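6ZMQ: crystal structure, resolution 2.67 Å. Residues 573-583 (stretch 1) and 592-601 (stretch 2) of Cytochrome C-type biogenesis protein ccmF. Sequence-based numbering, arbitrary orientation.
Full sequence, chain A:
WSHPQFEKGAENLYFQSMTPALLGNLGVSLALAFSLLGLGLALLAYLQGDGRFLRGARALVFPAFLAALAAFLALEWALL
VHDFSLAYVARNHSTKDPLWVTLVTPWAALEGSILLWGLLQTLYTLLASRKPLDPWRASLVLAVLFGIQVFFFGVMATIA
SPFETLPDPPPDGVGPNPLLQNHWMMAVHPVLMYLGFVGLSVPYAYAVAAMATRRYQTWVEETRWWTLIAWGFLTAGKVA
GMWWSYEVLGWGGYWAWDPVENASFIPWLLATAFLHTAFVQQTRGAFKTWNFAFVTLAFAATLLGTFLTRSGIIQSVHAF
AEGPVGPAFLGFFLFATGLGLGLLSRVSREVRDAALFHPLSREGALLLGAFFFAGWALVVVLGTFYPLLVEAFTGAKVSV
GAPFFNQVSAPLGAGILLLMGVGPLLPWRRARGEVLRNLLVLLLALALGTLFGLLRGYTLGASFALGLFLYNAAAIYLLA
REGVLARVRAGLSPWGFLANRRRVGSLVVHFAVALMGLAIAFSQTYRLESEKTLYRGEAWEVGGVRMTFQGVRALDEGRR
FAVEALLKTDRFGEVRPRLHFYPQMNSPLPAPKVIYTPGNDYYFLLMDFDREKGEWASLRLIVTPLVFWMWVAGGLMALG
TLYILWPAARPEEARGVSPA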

ATOM      1  N   GLY A 573     -26.438  25.829  -3.198  1.00103.57           N
ATOM      2  CA  GLY A 573     -24.992  25.924  -3.232  1.00 96.24           C
ATOM      3  C   GLY A 573     -24.508  26.052  -1.803  1.00102.96           C
ATOM      4  O   GLY A 573     -25.163  26.721  -0.995  1.00114.04           O
ATOM      5  N   GLU A 574     -23.430  25.334  -1.474  1.00 95.87           N
ATOM      6  CA  GLU A 574     -22.881  25.185  -0.126  1.00 94.59           C
ATOM      7  C   GLU A 574     -22.603  26.516   0.560  1.00104.33           C
ATOM      8  O   GLU A 574     -21.644  27.219   0.229  1.00109.40           O
ATOM      9  N   VAL A 575     -23.428  26.820   1.558  1.00107.49           N
ATOM     10  CA  VAL A 575     -23.547  28.172   2.092  1.00106.59           C
ATOM     11  C   VAL A 575     -22.572  28.350   3.254  1.00113.65           C
ATOM     12  O   VAL A 575     -22.476  27.501   4.148  1.00116.24           O
ATOM     13  N   ARG A 576     -21.772  29.413   3.158  1.00112.17           N
ATOM     14  CA  ARG A 576     -20.691  29.748   4.073  1.00103.29           C
ATOM     15  C   ARG A 576     -19.645  28.656   4.323  1.00 98.65           C
ATOM     16  O   ARG A 576     -19.651  28.006   5.373  1.00110.19           O
ATOM     17  N   PRO A 577     -18.740  28.404   3.362  1.00 91.45           N
ATOM     18  CA  PRO A 577     -17.623  27.495   3.627  1.00 81.07           C
ATOM     19  C   PRO A 577     -16.344  28.228   4.019  1.00 91.37           C
ATOM     20  O   PRO A 577     -16.200  29.443   3.846  1.00112.23           O
ATOM     21  N   ARG A 578     -15.404  27.448   4.562  1.00 73.60           N
ATOM     22  CA  ARG A 578     -14.195  27.958   5.210  1.00 64.19           C
ATOM     23  C   ARG A 578     -12.996  27.058   4.920  1.00 54.94           C
ATOM     24  O   ARG A 578     -12.704  26.151   5.706  1.00 67.38           O
ATOM     25  N   LEU A 579     -12.265  27.349   3.840  1.00 38.88           N
ATOM     26  CA  LEU A 579     -11.016  26.663   3.508  1.00 42.14           C
ATOM     27  C   LEU A 579      -9.877  27.189   4.371  1.00 50.49           C
ATOM     28  O   LEU A 579      -9.967  28.284   4.934  1.00 70.21           O
ATOM     29  N   HIS A 580      -8.785  26.419   4.479  1.00 53.55           N
ATOM     30  CA  HIS A 580      -7.862  26.691   5.567  1.00 48.92           C
ATOM     31  C   HIS A 580      -6.460  27.005   5.049  1.00 54.62           C
ATOM     32  O   HIS A 580      -6.152  26.814   3.869  1.00 65.74           O
ATOM     33  N   PHE A 581      -5.609  27.497   5.952  1.00 53.79           N
ATOM     34  CA  PHE A 581      -4.204  27.719   5.621  1.00 52.22           C
ATOM     35  C   PHE A 581      -3.400  27.702   6.906  1.00 58.55           C
ATOM     36  O   PHE A 581      -3.877  28.213   7.925  1.00 64.04           O
ATOM     37  N   TYR A 582      -2.173  27.180   6.868  1.00 58.68           N
ATOM     38  CA  TYR A 582      -1.317  27.297   8.041  1.00 68.69           C
ATOM     39  C   TYR A 582      -0.017  28.001   7.704  1.00 81.58           C
ATOM     40  O   TYR A 582       0.829  27.416   7.012  1.00 91.82           O
ATOM     41  N   PRO A 583       0.436  29.128   8.456  1.00 73.82           N
ATOM     42  CA  PRO A 583       1.912  29.842   8.772  1.00 78.17           C
ATOM     43  C   PRO A 583       2.108  28.713   9.818  1.00 90.21           C
ATOM     44  O   PRO A 583       1.512  28.819  10.843  1.00 94.89           O
ATOM     45  N   PRO A 592       1.586  25.496   4.222  1.00 84.09           N
ATOM     46  CA  PRO A 592       0.794  24.446   3.580  1.00 74.34           C
ATOM     47  C   PRO A 592      -0.697  24.621   3.821  1.00 77.81           C
ATOM     48  O   PRO A 592      -1.149  25.156   4.849  1.00 91.95           O
ATOM     49  N   LYS A 593      -1.456  24.209   2.816  1.00 68.89           N
ATOM     50  CA  LYS A 593      -2.902  24.276   2.817  1.00 59.38           C
ATOM     51  C   LYS A 593      -3.495  23.015   3.439  1.00 54.14           C
ATOM     52  O   LYS A 593      -2.868  21.949   3.464  1.00 46.94           O
ATOM     53  N   VAL A 594      -4.725  23.150   3.946  1.00 56.41           N
ATOM     54  CA  VAL A 594      -5.679  22.041   4.000  1.00 65.82           C
ATOM     55  C   VAL A 594      -6.988  22.538   3.382  1.00 52.32           C
ATOM     56  O   VAL A 594      -7.557  23.578   3.779  1.00 53.83           O
ATOM     57  N   ILE A 595      -7.422  21.818   2.366  1.00 41.77           N
ATOM     58  CA  ILE A 595      -8.550  22.147   1.512  1.00 44.80           C
ATOM     59  C   ILE A 595      -9.859  21.824   2.217  1.00 54.09           C
ATOM     60  O   ILE A 595      -9.916  20.967   3.110  1.00 67.13           O
ATOM     61  N   TYR A 596     -10.926  22.517   1.835  1.00 58.67           N
ATOM     62  CA  TYR A 596     -12.254  22.066   2.235  1.00 74.33           C
ATOM     63  C   TYR A 596     -12.986  21.564   1.000  1.00 93.25           C
ATOM     64  O   TYR A 596     -12.838  22.127  -0.092  1.00117.45           O
ATOM     65  N   THR A 597     -13.731  20.477   1.157  1.00 90.52           N
ATOM     66  CA  THR A 597     -14.426  19.884   0.022  1.00 73.25           C
ATOM     67  C   THR A 597     -15.844  19.397   0.309  1.00 70.81           C
ATOM     68  O   THR A 597     -16.058  18.575   1.225  1.00 69.31           O
ATOM     69  N   PRO A 598     -16.834  19.935  -0.380  1.00 64.36           N
ATOM     70  CA  PRO A 598     -18.153  19.296  -0.450  1.00 50.53           C
ATOM     71  C   PRO A 598     -18.193  18.081  -1.358  1.00 50.49           C
ATOM     72  O   PRO A 598     -17.787  18.143  -2.530  1.00 60.37           O
ATOM     73  N   GLY A 599     -18.613  16.957  -0.781  1.00 64.75           N
ATOM     74  CA  GLY A 599     -19.083  15.846  -1.576  1.00 66.64           C
ATOM     75  C   GLY A 599     -20.494  16.104  -2.073  1.00 73.36           C
ATOM     76  O   GLY A 599     -21.283  16.804  -1.439  1.00 85.97           O
ATOM     77  N   ASN A 600     -20.793  15.564  -3.249  1.00 70.32           N
ATOM     78  CA  ASN A 600     -22.117  15.660  -3.830  1.00 65.43           C
ATOM     79  C   ASN A 600     -22.537  14.322  -4.411  1.00 73.29           C
ATOM     80  O   ASN A 600     -21.743  13.381  -4.529  1.00 77.31           O
ATOM     81  N   ASP A 601     -23.811  14.317  -4.822  1.00 62.86           N
ATOM     82  CA  ASP A 601     -24.465  13.155  -5.413  1.00 72.58           C
ATOM     83  C   ASP A 601     -23.751  12.669  -6.672  1.00 76.28           C
ATOM     84  O   ASP A 601     -23.734  11.468  -6.962  1.00 86.20           O
TER

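What closes the contact at the start of stretch 1? Glu574 points toward stretch 2, with chi1 in the m well and chi2 between wells at 91°. Its carboxylate reaches Pro598, Glu574 OE2 lying 3.4 Å from Pro598 CG, a contact with ring carbon rather than a polar partner. Val575 and Arg576 then swing out of reach.

Where does the chain return? Pro577 points toward stretch 2 and sets its CB 3.6 Å from CE2 of Tyr596, an apolar contact; Tyr596 has chi1 in the t well. Arg578 and Leu579 start sideways and their ends lead away; Tyr596 CB lies 4.1 Å from Leu579 CA.

How do side chains pack where the backbones run antiparallel? His580 CB lies 3.6 Å from Val594 CG2. Lys593, m at chi1 and t at chi2, lays its CG over the Phe581 ring, 4.1 Å from the centroid, in a CH-pi contact.

What finishes the packing at Tyr582? In the m rotamer, its ring runs beside Val594, with Tyr582 CE2 3.5 Å and Tyr582 OH 3.3 Å from Val594 CG2. The backbone anchors this end: Tyr582 N donates a hydrogen bond to Pro592 O at 3.0 Å.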

ATOM      1  CB  GLU A 574     -21.604  24.343  -0.200  1.00103.71           C
ATOM      2  CG  GLU A 574     -21.830  22.953  -0.800  1.00 92.24           C
ATOM      3  CD  GLU A 574     -21.638  22.856  -2.302  1.00 68.85           C
ATOM      4  OE1 GLU A 574     -22.626  22.567  -3.012  1.00 60.31           O
ATOM      5  OE2 GLU A 574     -20.497  23.031  -2.770  1.00 60.48           O
ATOM      6  CB  VAL A 575     -25.004  28.518   2.461  1.00 93.83           C
ATOM      7  CG1 VAL A 575     -25.626  27.558   3.479  1.00 90.32           C
ATOM      8  CG2 VAL A 575     -25.105  29.958   2.970  1.00 90.66           C
ATOM      9  CB  ARG A 576     -21.282  30.245   5.397  1.00105.73           C
ATOM     10  CG  ARG A 576     -20.421  31.235   6.151  1.00 92.62           C
ATOM     11  CD  ARG A 576     -20.675  31.206   7.655  1.00 84.49           C
ATOM     12  NE  ARG A 576     -20.441  29.911   8.280  1.00 78.73           N
ATOM     13  CZ  ARG A 576     -21.394  29.096   8.721  1.00 74.30           C
ATOM     14  NH1 ARG A 576     -21.072  28.007   9.404  1.00 70.13           N
ATOM     15  NH2 ARG A 576     -22.673  29.400   8.529  1.00 75.17           N
ATOM     16  CB  PRO A 577     -17.455  26.784   2.279  1.00 80.42           C
ATOM     17  CG  PRO A 577     -17.659  27.871   1.347  1.00 88.61           C
ATOM     18  CD  PRO A 577     -18.861  28.611   1.902  1.00 96.20           C
ATOM     19  CB  ARG A 578     -14.426  28.054   6.728  1.00 61.67           C
ATOM     20  CG  ARG A 578     -15.413  29.119   7.255  1.00 58.73           C
ATOM     21  CD  ARG A 578     -16.227  28.543   8.415  1.00 53.60           C
ATOM     22  NE  ARG A 578     -17.331  29.397   8.847  1.00 54.09           N
ATOM     23  CZ  ARG A 578     -17.185  30.415   9.693  1.00 78.29           C
ATOM     24  NH1 ARG A 578     -16.005  30.646  10.253  1.00 96.39           N
ATOM     25  NH2 ARG A 578     -18.226  31.156  10.041  1.00 77.95           N
ATOM     26  CB  LEU A 579     -10.664  26.857   2.036  1.00 41.99           C
ATOM     27  CG  LEU A 579     -10.674  28.330   1.632  1.00 48.49           C
ATOM     28  CD1 LEU A 579      -9.712  28.561   0.542  1.00 65.21           C
ATOM     29  CD2 LEU A 579     -12.055  28.758   1.147  1.00 43.73           C
ATOM     30  CB  HIS A 580      -7.842  25.474   6.471  1.00 54.24           C
ATOM     31  CG  HIS A 580      -7.799  25.767   7.935  1.00 70.52           C
ATOM     32  ND1 HIS A 580      -8.881  25.531   8.756  1.00 73.01           N
ATOM     33  CD2 HIS A 580      -6.800  26.189   8.744  1.00 75.49           C
ATOM     34  CE1 HIS A 580      -8.566  25.841   9.999  1.00 71.06           C
ATOM     35  NE2 HIS A 580      -7.310  26.246  10.019  1.00 74.79           N
ATOM     36  CB  PHE A 581      -4.003  29.071   4.940  1.00 47.15           C
ATOM     37  CG  PHE A 581      -2.988  29.063   3.848  1.00 74.43           C
ATOM     38  CD1 PHE A 581      -1.877  28.238   3.908  1.00 87.66           C
ATOM     39  CD2 PHE A 581      -3.131  29.911   2.765  1.00 88.34           C
ATOM     40  CE1 PHE A 581      -0.947  28.241   2.898  1.00 95.61           C
ATOM     41  CE2 PHE A 581      -2.200  29.914   1.747  1.00 94.23           C
ATOM     42  CZ  PHE A 581      -1.102  29.081   1.812  1.00 96.72           C
ATOM     43  CB  TYR A 582      -0.980  25.945   8.654  1.00 63.38           C
ATOM     44  CG  TYR A 582      -2.170  25.103   8.898  1.00 61.46           C
ATOM     45  CD1 TYR A 582      -3.196  25.564   9.704  1.00 63.53           C
ATOM     46  CD2 TYR A 582      -2.234  23.813   8.398  1.00 66.09           C
ATOM     47  CE1 TYR A 582      -4.293  24.795   9.941  1.00 66.83           C
ATOM     48  CE2 TYR A 582      -3.309  23.014   8.665  1.00 75.49           C
ATOM     49  CZ  TYR A 582      -4.349  23.513   9.430  1.00 77.06           C
ATOM     50  OH  TYR A 582      -5.451  22.738   9.701  1.00 84.89           O
ATOM     51  CB  PRO A 583       1.425  31.240   9.108  1.00 68.47           C
ATOM     52  CG  PRO A 583       0.223  31.360   8.263  1.00 55.17           C
ATOM     53  CD  PRO A 583      -0.504  30.174   8.807  1.00 62.91           C
ATOM     54  CB  PRO A 592       1.335  23.157   4.210  1.00 78.48           C
ATOM     55  CG  PRO A 592       1.697  23.554   5.547  1.00 89.68           C
ATOM     56  CD  PRO A 592       2.250  24.946   5.422  1.00100.26           C
ATOM     57  CB  LYS A 593      -3.400  24.419   1.378  1.00 62.63           C
ATOM     58  CG  LYS A 593      -2.809  25.621   0.682  1.00 67.51           C
ATOM     59  CD  LYS A 593      -3.208  25.776  -0.756  1.00 66.99           C
ATOM     60  CE  LYS A 593      -2.571  24.696  -1.612  1.00 63.55           C
ATOM     61  NZ  LYS A 593      -1.096  24.829  -1.650  1.00 68.42           N
ATOM     62  CB  VAL A 594      -5.895  21.433   5.399  1.00 72.21           C
ATOM     63  CG1 VAL A 594      -4.775  20.470   5.757  1.00 66.20           C
ATOM     64  CG2 VAL A 594      -5.980  22.427   6.440  1.00 81.54           C
ATOM     65  CB  ILE A 595      -8.376  21.377   0.184  1.00 70.97           C
ATOM     66  CG1 ILE A 595      -8.350  19.866   0.377  1.00 87.51           C
ATOM     67  CG2 ILE A 595      -7.001  21.535  -0.312  1.00 72.78           C
ATOM     68  CD1 ILE A 595      -9.586  19.106   0.055  1.00 96.39           C
ATOM     69  CB  TYR A 596     -13.048  23.150   2.977  1.00 71.07           C
ATOM     70  CG  TYR A 596     -14.536  22.858   3.088  1.00 69.21           C
ATOM     71  CD1 TYR A 596     -15.011  21.877   3.961  1.00 71.04           C
ATOM     72  CD2 TYR A 596     -15.453  23.486   2.246  1.00 73.02           C
ATOM     73  CE1 TYR A 596     -16.362  21.581   4.038  1.00 75.79           C
ATOM     74  CE2 TYR A 596     -16.798  23.209   2.330  1.00 78.08           C
ATOM     75  CZ  TYR A 596     -17.251  22.245   3.216  1.00 72.60           C
ATOM     76  OH  TYR A 596     -18.593  21.949   3.295  1.00 59.17           O
ATOM     77  CB  THR A 597     -13.580  18.773  -0.588  1.00 57.41           C
ATOM     78  OG1 THR A 597     -14.388  18.073  -1.531  1.00 72.62           O
ATOM     79  CG2 THR A 597     -13.012  17.820   0.479  1.00 38.37           C
ATOM     80  CB  PRO A 598     -19.039  20.423  -0.993  1.00 64.01           C
ATOM     81  CG  PRO A 598     -18.378  21.636  -0.439  1.00 76.72           C
ATOM     82  CD  PRO A 598     -16.940  21.352  -0.749  1.00 79.71           C
ATOM     83  CB  ASN A 600     -22.209  16.723  -4.929  1.00 53.69           C
ATOM     84  CG  ASN A 600     -22.517  18.108  -4.406  1.00 62.87           C
ATOM     85  OD1 ASN A 600     -22.071  18.495  -3.331  1.00 67.74           O
ATOM     86  ND2 ASN A 600     -23.296  18.860  -5.171  1.00 75.65           N
ATOM     87  CB  ASP A 601     -25.941  13.501  -5.654  1.00 94.67           C
ATOM     88  CG  ASP A 601     -26.635  12.548  -6.598  1.00100.44           C
ATOM     89  OD1 ASP A 601     -27.089  11.485  -6.127  1.00101.31           O
ATOM     90  OD2 ASP A 601     -26.848  12.928  -7.781  1.00 96.50           O
TER